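Side-chain contacts in DNA repair protein rhp9/CRB2 (Schizosaccharomyces pombe, PDB 2FHD), which probably reads the methylation state of histone H4 through tandem tudor domains, as part of the fission yeast response to DNA damage: residues A14-K17 / Y23-A26; V32-A35 / I40-K43; V69-S72 / I78-T81. All coordinates share one frame; numbering follows the deposited sequence.

Contact 1 of 3, residues A14-K17 / Y23-A26; sequences AFFK and YYPA
Y23 lies against F15 on one face of an antiparallel pairing, and its side chain can be followed outward from the backbone. Its CB and CG pass alongside the peptide that joins A14 to F15. Farther out, one face of the ring lies over F15 N, with CD2 3.5 Å from it. Beyond it F15 CB stands over the same ring, 4.0 Å from the centroid and only 18° off the normal, which meets the geometry of a CH-pi contact; its nearest ring atom is Y23 CZ, at 3.8 Å. Y23 CE1 meets F15 CD1 at 3.8 Å. At the tip, Y23 OH lies 4.1 Å from F15 CB and makes a weak hydrogen bond to N57 O. The two rings are inclined by 59°, with centroids 5.7 Å apart. This arrangement depends on Y23 CG being anti to the carbonyl carbon (chi1 -78°), which puts the ring across F15 N and CB.

The backbone fixes the register. A14 N donates to Y24 O and Y24 N to A14 O, both at 2.9 Å. Away from the F15 and Y23 rings, A14 CB meets A26 CB; F16 CB comes to the Y24 ring edge in its plane, 3.6 Å from CD2.

The pair forms the hairpin of strands 11-15 and 23-32. Strand 41-46 packs on A14 and Y24 through F46, whereas helix 126-129 meets F15 and Y23 through P126 and I129.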
loop_
_atom_site.group_PDB
_atom_site.type_symbol
_atom_site.label_atom_id
_atom_site.label_comp_id
_atom_site.label_asym_id
_atom_site.label_seq_id
_atom_site.Cartn_x
_atom_site.Cartn_y
_atom_site.Cartn_z
ATOM N N ALA A 14 17.661 8.340 -3.054
ATOM C CA ALA A 14 16.567 8.960 -3.699
ATOM C C ALA A 14 16.296 10.227 -2.886
ATOM O O ALA A 14 16.455 10.242 -1.657
ATOM C CB ALA A 14 15.371 7.990 -3.718
ATOM N N PHE A 15 15.888 11.299 -3.567
ATOM C CA PHE A 15 15.573 12.558 -2.889
ATOM C C PHE A 15 14.276 12.427 -2.123
ATOM O O PHE A 15 13.252 12.115 -2.731
ATOM C CB PHE A 15 15.398 13.651 -3.920
ATOM C CG PHE A 15 14.985 14.992 -3.351
ATOM C CD1 PHE A 15 15.882 15.769 -2.627
ATOM C CD2 PHE A 15 13.686 15.497 -3.572
ATOM C CE1 PHE A 15 15.505 17.052 -2.116
ATOM C CE2 PHE A 15 13.289 16.784 -3.041
ATOM C CZ PHE A 15 14.212 17.576 -2.364
ATOM N N PHE A 16 14.313 12.684 -0.824
ATOM C CA PHE A 16 13.131 12.663 -0.013
ATOM C C PHE A 16 12.477 14.038 -0.039
ATOM O O PHE A 16 13.051 15.035 0.424
ATOM C CB PHE A 16 13.447 12.185 1.407
ATOM C CG PHE A 16 12.247 12.173 2.313
ATOM C CD1 PHE A 16 11.269 11.187 2.184
ATOM C CD2 PHE A 16 12.074 13.173 3.282
ATOM C CE1 PHE A 16 10.117 11.177 3.031
ATOM C CE2 PHE A 16 10.948 13.169 4.134
ATOM C CZ PHE A 16 9.960 12.154 3.992
ATOM N N LYS A 17 11.261 14.045 -0.600
ATOM C CA LYS A 17 10.524 15.240 -1.045
ATOM C C LYS A 17 9.779 15.958 0.084
ATOM O O LYS A 17 9.419 17.152 -0.066
ATOM C CB LYS A 17 9.570 14.879 -2.195
ATOM C CG LYS A 17 10.238 14.947 -3.609
ATOM C CD LYS A 17 9.594 14.136 -4.703
ATOM C CE LYS A 17 8.136 14.031 -4.513
ATOM N NZ LYS A 17 7.576 13.404 -5.736
ATOM N N TYR A 23 18.855 13.218 0.401
ATOM C CA TYR A 23 18.840 11.894 -0.255
ATOM C C TYR A 23 19.007 10.757 0.741
ATOM O O TYR A 23 19.943 10.764 1.587
ATOM C CB TYR A 23 19.957 11.747 -1.295
ATOM C CG TYR A 23 19.635 12.457 -2.608
ATOM C CD1 TYR A 23 19.582 13.864 -2.660
ATOM C CD2 TYR A 23 19.366 11.751 -3.770
ATOM C CE1 TYR A 23 19.271 14.552 -3.808
ATOM C CE2 TYR A 23 19.032 12.440 -4.964
ATOM C CZ TYR A 23 19.010 13.839 -4.958
ATOM O OH TYR A 23 18.743 14.565 -6.082
ATOM N N TYR A 24 18.136 9.770 0.655
ATOM C CA TYR A 24 18.259 8.628 1.547
ATOM C C TYR A 24 18.361 7.334 0.761
ATOM O O TYR A 24 17.922 7.290 -0.405
ATOM C CB TYR A 24 17.052 8.528 2.485
ATOM C CG TYR A 24 16.948 9.606 3.523
ATOM C CD1 TYR A 24 17.605 9.526 4.730
ATOM C CD2 TYR A 24 16.151 10.714 3.305
ATOM C CE1 TYR A 24 17.494 10.579 5.692
ATOM C CE2 TYR A 24 16.008 11.710 4.218
ATOM C CZ TYR A 24 16.679 11.661 5.412
ATOM O OH TYR A 24 16.462 12.721 6.331
ATOM N N PRO A 25 18.843 6.252 1.413
ATOM C CA PRO A 25 18.808 4.879 0.807
ATOM C C PRO A 25 17.355 4.423 0.476
ATOM O O PRO A 25 16.444 4.593 1.277
ATOM C CB PRO A 25 19.455 3.996 1.905
ATOM C CG PRO A 25 20.355 4.949 2.702
ATOM C CD PRO A 25 19.473 6.227 2.760
ATOM N N ALA A 26 17.133 3.833 -0.695
ATOM C CA ALA A 26 15.798 3.381 -1.011
ATOM C C ALA A 26 16.028 2.235 -1.983
ATOM O O ALA A 26 17.175 1.991 -2.429
ATOM C CB ALA A 26 15.076 4.489 -1.656
#

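Contact 2 of 3, residues V32-A35 / I40-K43; sequences VHSA and IMYK. With PO4 (phosphate ion), chain E.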
loop_
_atom_site.group_PDB
_atom_site.type_symbol
_atom_site.label_atom_id
_atom_site.label_comp_id
_atom_site.label_asym_id
_atom_site.label_seq_id
_atom_site.Cartn_x
_atom_site.Cartn_y
_atom_site.Cartn_z
ATOM N N VAL A 32 7.800 4.767 -13.766
ATOM C CA VAL A 32 6.469 5.328 -13.769
ATOM C C VAL A 32 6.314 6.173 -15.070
ATOM O O VAL A 32 7.199 7.019 -15.435
ATOM C CB VAL A 32 6.262 6.264 -12.528
ATOM C CG1 VAL A 32 4.839 6.877 -12.450
ATOM C CG2 VAL A 32 6.522 5.492 -11.233
ATOM N N HIS A 33 5.231 5.903 -15.790
ATOM C CA HIS A 33 4.750 6.789 -16.830
ATOM C C HIS A 33 3.755 7.794 -16.180
ATOM O O HIS A 33 2.651 7.445 -15.810
ATOM C CB HIS A 33 4.113 5.976 -17.982
ATOM C CG HIS A 33 3.461 6.807 -19.034
ATOM N ND1 HIS A 33 4.162 7.389 -20.075
ATOM C CD2 HIS A 33 2.169 7.173 -19.208
ATOM C CE1 HIS A 33 3.340 8.080 -20.841
ATOM N NE2 HIS A 33 2.124 7.973 -20.332
ATOM N N SER A 34 4.150 9.046 -16.080
ATOM C CA SER A 34 3.234 10.089 -15.649
ATOM C C SER A 34 2.213 10.513 -16.674
ATOM O O SER A 34 2.596 10.839 -17.734
ATOM C CB SER A 34 4.026 11.314 -15.262
ATOM O OG SER A 34 3.110 12.284 -14.943
ATOM N N ALA A 35 0.918 10.591 -16.329
ATOM C CA ALA A 35 -0.131 10.975 -17.311
ATOM C C ALA A 35 -0.053 12.406 -17.816
ATOM O O ALA A 35 -0.683 12.785 -18.802
ATOM C CB ALA A 35 -1.478 10.726 -16.725
ATOM N N ILE A 40 10.586 10.408 -17.931
ATOM C CA ILE A 40 10.450 9.150 -17.170
ATOM C C ILE A 40 10.536 9.372 -15.639
ATOM O O ILE A 40 11.299 10.193 -15.186
ATOM C CB ILE A 40 11.552 8.172 -17.560
ATOM C CG1 ILE A 40 11.247 6.784 -17.014
ATOM C CG2 ILE A 40 13.038 8.774 -17.178
ATOM C CD1 ILE A 40 11.641 5.677 -18.012
HETATM N N MSE A 41 9.776 8.614 -14.852
HETATM C CA MSE A 41 9.843 8.752 -13.409
HETATM C C MSE A 41 9.930 7.439 -12.716
HETATM O O MSE A 41 9.782 6.402 -13.379
HETATM C CB MSE A 41 8.692 9.564 -12.918
HETATM C CG MSE A 41 8.793 11.008 -13.441
HETATM SE SE MSE A 41 7.413 11.997 -12.545
HETATM C CE MSE A 41 5.944 11.143 -13.508
ATOM N N TYR A 42 10.207 7.495 -11.397
ATOM C CA TYR A 42 10.614 6.299 -10.601
ATOM C C TYR A 42 9.892 6.115 -9.305
ATOM O O TYR A 42 9.826 7.025 -8.482
ATOM C CB TYR A 42 12.133 6.270 -10.334
ATOM C CG TYR A 42 12.849 6.253 -11.621
ATOM C CD1 TYR A 42 12.910 5.070 -12.390
ATOM C CD2 TYR A 42 13.353 7.435 -12.154
ATOM C CE1 TYR A 42 13.526 5.065 -13.663
ATOM C CE2 TYR A 42 13.978 7.453 -13.437
ATOM C CZ TYR A 42 14.072 6.269 -14.167
ATOM O OH TYR A 42 14.642 6.298 -15.438
ATOM N N LYS A 43 9.291 4.944 -9.143
ATOM C CA LYS A 43 8.754 4.686 -7.875
ATOM C C LYS A 43 9.911 4.082 -7.054
ATOM O O LYS A 43 10.584 3.140 -7.477
ATOM C CB LYS A 43 7.494 3.778 -7.886
ATOM C CG LYS A 43 6.973 3.571 -6.440
ATOM C CD LYS A 43 5.508 3.428 -6.406
ATOM C CE LYS A 43 5.121 2.090 -5.760
ATOM N NZ LYS A 43 3.609 2.022 -5.565
HETATM P P PO4 E . 0.802 1.495 -3.778
HETATM O O1 PO4 E . 0.769 1.546 -5.295
HETATM O O2 PO4 E . 0.328 0.146 -3.274
HETATM O O3 PO4 E . 2.210 1.720 -3.254
HETATM O O4 PO4 E . -0.124 2.586 -3.286
#
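Two backbone hydrogen bonds join V32 to M41 as an antiparallel hydrogen-bonded pair, with differing geometry. M41 N reaches V32 O at 3.1 Å in the carbonyl plane. V32 N is closer to M41 O, at 2.6 Å, but stands 45° out of the plane of that carbonyl, so the shorter bond is not directed at a lone pair.

The apolar part centres on V32. Its CB lies 4.1 Å from M41 CB, both side chains projecting to the same face of the sheet. The CG2 branch, anti to the carbonyl carbon, reaches across to K43, 3.5 Å from the backbone N and 3.9 Å from CB. T53 of strand 51-55 touches both V32 and M41, and Y19 of a neighbouring subunit also packs on them.

The polar side-chain contact lies at the far end of K43. With CG anti to the backbone N (chi1 -179°), the chain bends at its second and third torsions and carries NZ to a phosphate ion, where it donates to O3 at 2.7 Å. The ion probably comes from the crystallisation liquor, so it shows what the ammonium can bind in the crystal without establishing a natural ligand.

The pairing lies where strand 23-32 leads through a loop into the antiparallel strand 41-46, its neighbour in the five-stranded sheet of an SH3-like tudor domain.

Contact 3 of 3, residues V69-S72 / I78-T81; sequences VVQS and IKHT. With PO4 (phosphate ion), chain K.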
loop_
_atom_site.group_PDB
_atom_site.type_symbol
_atom_site.label_atom_id
_atom_site.label_comp_id
_atom_site.label_asym_id
_atom_site.label_seq_id
_atom_site.Cartn_x
_atom_site.Cartn_y
_atom_site.Cartn_z
ATOM N N VAL A 69 31.343 13.223 -0.007
ATOM C CA VAL A 69 30.954 13.859 1.239
ATOM C C VAL A 69 29.515 13.409 1.582
ATOM O O VAL A 69 28.548 13.689 0.828
ATOM C CB VAL A 69 31.091 15.439 1.085
ATOM C CG1 VAL A 69 30.459 16.214 2.208
ATOM C CG2 VAL A 69 32.554 15.840 0.982
ATOM N N VAL A 70 29.357 12.788 2.759
ATOM C CA VAL A 70 28.107 12.259 3.196
ATOM C C VAL A 70 27.873 12.525 4.679
ATOM O O VAL A 70 28.776 12.947 5.394
ATOM C CB VAL A 70 28.080 10.745 2.943
ATOM C CG1 VAL A 70 28.331 10.457 1.479
ATOM C CG2 VAL A 70 29.145 10.019 3.834
ATOM N N GLN A 71 26.672 12.253 5.164
ATOM C CA GLN A 71 26.445 12.203 6.612
ATOM C C GLN A 71 26.023 10.830 7.009
ATOM O O GLN A 71 25.812 9.954 6.139
ATOM C CB GLN A 71 25.429 13.239 6.984
ATOM C CG GLN A 71 26.085 14.543 6.772
ATOM C CD GLN A 71 25.174 15.665 6.483
ATOM O OE1 GLN A 71 24.855 16.387 7.382
ATOM N NE2 GLN A 71 24.793 15.866 5.221
ATOM N N SER A 72 25.975 10.598 8.317
ATOM C CA SER A 72 25.473 9.325 8.843
ATOM C C SER A 72 24.606 9.685 10.039
ATOM O O SER A 72 24.887 10.603 10.799
ATOM C CB SER A 72 26.614 8.362 9.217
ATOM O OG SER A 72 26.226 7.414 10.179
ATOM N N ILE A 78 27.473 15.906 11.293
ATOM C CA ILE A 78 28.869 16.072 10.988
ATOM C C ILE A 78 29.150 15.442 9.628
ATOM O O ILE A 78 28.903 14.269 9.416
ATOM C CB ILE A 78 29.723 15.319 12.028
ATOM C CG1 ILE A 78 29.399 15.763 13.457
ATOM C CG2 ILE A 78 31.168 15.550 11.740
ATOM C CD1 ILE A 78 30.132 14.881 14.586
ATOM N N LYS A 79 29.624 16.237 8.704
ATOM C CA LYS A 79 29.930 15.763 7.380
ATOM C C LYS A 79 31.235 14.964 7.374
ATOM O O LYS A 79 32.175 15.360 8.042
ATOM C CB LYS A 79 29.973 16.962 6.400
ATOM C CG LYS A 79 28.607 17.441 6.050
ATOM C CD LYS A 79 28.569 18.348 4.848
ATOM C CE LYS A 79 27.154 18.774 4.643
ATOM N NZ LYS A 79 26.964 19.709 3.489
ATOM N N HIS A 80 31.288 13.868 6.607
ATOM C CA HIS A 80 32.425 12.975 6.552
ATOM C C HIS A 80 32.772 12.722 5.109
ATOM O O HIS A 80 31.963 12.929 4.308
ATOM C CB HIS A 80 32.041 11.633 7.248
ATOM C CG HIS A 80 31.978 11.744 8.733
ATOM N ND1 HIS A 80 32.978 11.273 9.554
ATOM C CD2 HIS A 80 31.063 12.321 9.551
ATOM C CE1 HIS A 80 32.662 11.504 10.818
ATOM N NE2 HIS A 80 31.520 12.167 10.845
ATOM N N THR A 81 33.946 12.236 4.773
ATOM C CA THR A 81 34.200 11.748 3.438
ATOM C C THR A 81 34.276 10.193 3.502
ATOM O O THR A 81 34.648 9.580 4.522
ATOM C CB THR A 81 35.498 12.371 2.786
ATOM O OG1 THR A 81 36.617 12.060 3.631
ATOM C CG2 THR A 81 35.414 13.837 2.810
HETATM P P PO4 K . 30.631 19.884 9.432
HETATM O O1 PO4 K . 29.375 19.135 9.068
HETATM O O2 PO4 K . 30.337 21.378 9.240
HETATM O O3 PO4 K . 30.953 19.660 10.912
HETATM O O4 PO4 K . 31.838 19.379 8.623
HETATM O O HOH W 1 26.711 12.700 9.946
#
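V69 and K79 make part of the close packing: V69 CG1 meets K79 CD at 3.9 Å, while CG2 of the same valine touches T81 CG2. Between them the backbones are tied by V70 N to H80 O at 3.0 Å and H80 N to V70 O at 2.9 Å, both nearly along the C=O axis. Q71 continues this packing, its CG lying 3.9 Å from K79 CG. With K79 CG anti to the carbonyl carbon (chi1 -76°) and the chain extended beyond it, the lysine methylenes pass across the glutamine. Cutting Q71 back to alanine is likely to open a gap beside K79 CG, leaving V69 as the methylenes' remaining partner across the contact.

Toward the turn direct pairing gives way to a water bridge: the water accepts from S72 N at 2.8 Å and probably donates to O of the exposed I78 at 2.7 Å. Separately, K79 N donates to phosphate O1 at 2.9 Å; the ion probably comes from the crystallisation liquor.

K79 NZ is hydrogen-bonded to T73 O and L75 O of a neighbouring subunit. The chemistry thus divides K79: methylenes pack, the backbone N meets a crystal phosphate, and the ammonium makes a polar subunit contact.

In the fold
From the N terminus, contact 1 comes first: it closes the loop between strands 11-15 and 23-32. Strand 23-32 then runs on to contact 2, which closes the following loop into strand 41-46. Both belong to the first five-stranded sheet, yet their centres are about 16 Å apart because they sit at different ends of the shared strand. After strands 51-55 and 59-61, the chain enters the second tudor domain, where contact 3 closes the hairpin of strands 69-72 and 80-86. The three loops follow in series and none encloses or crosses another. Contacts 2 and 3 lie on opposite sides of the chain's centre, about 31 Å between centres.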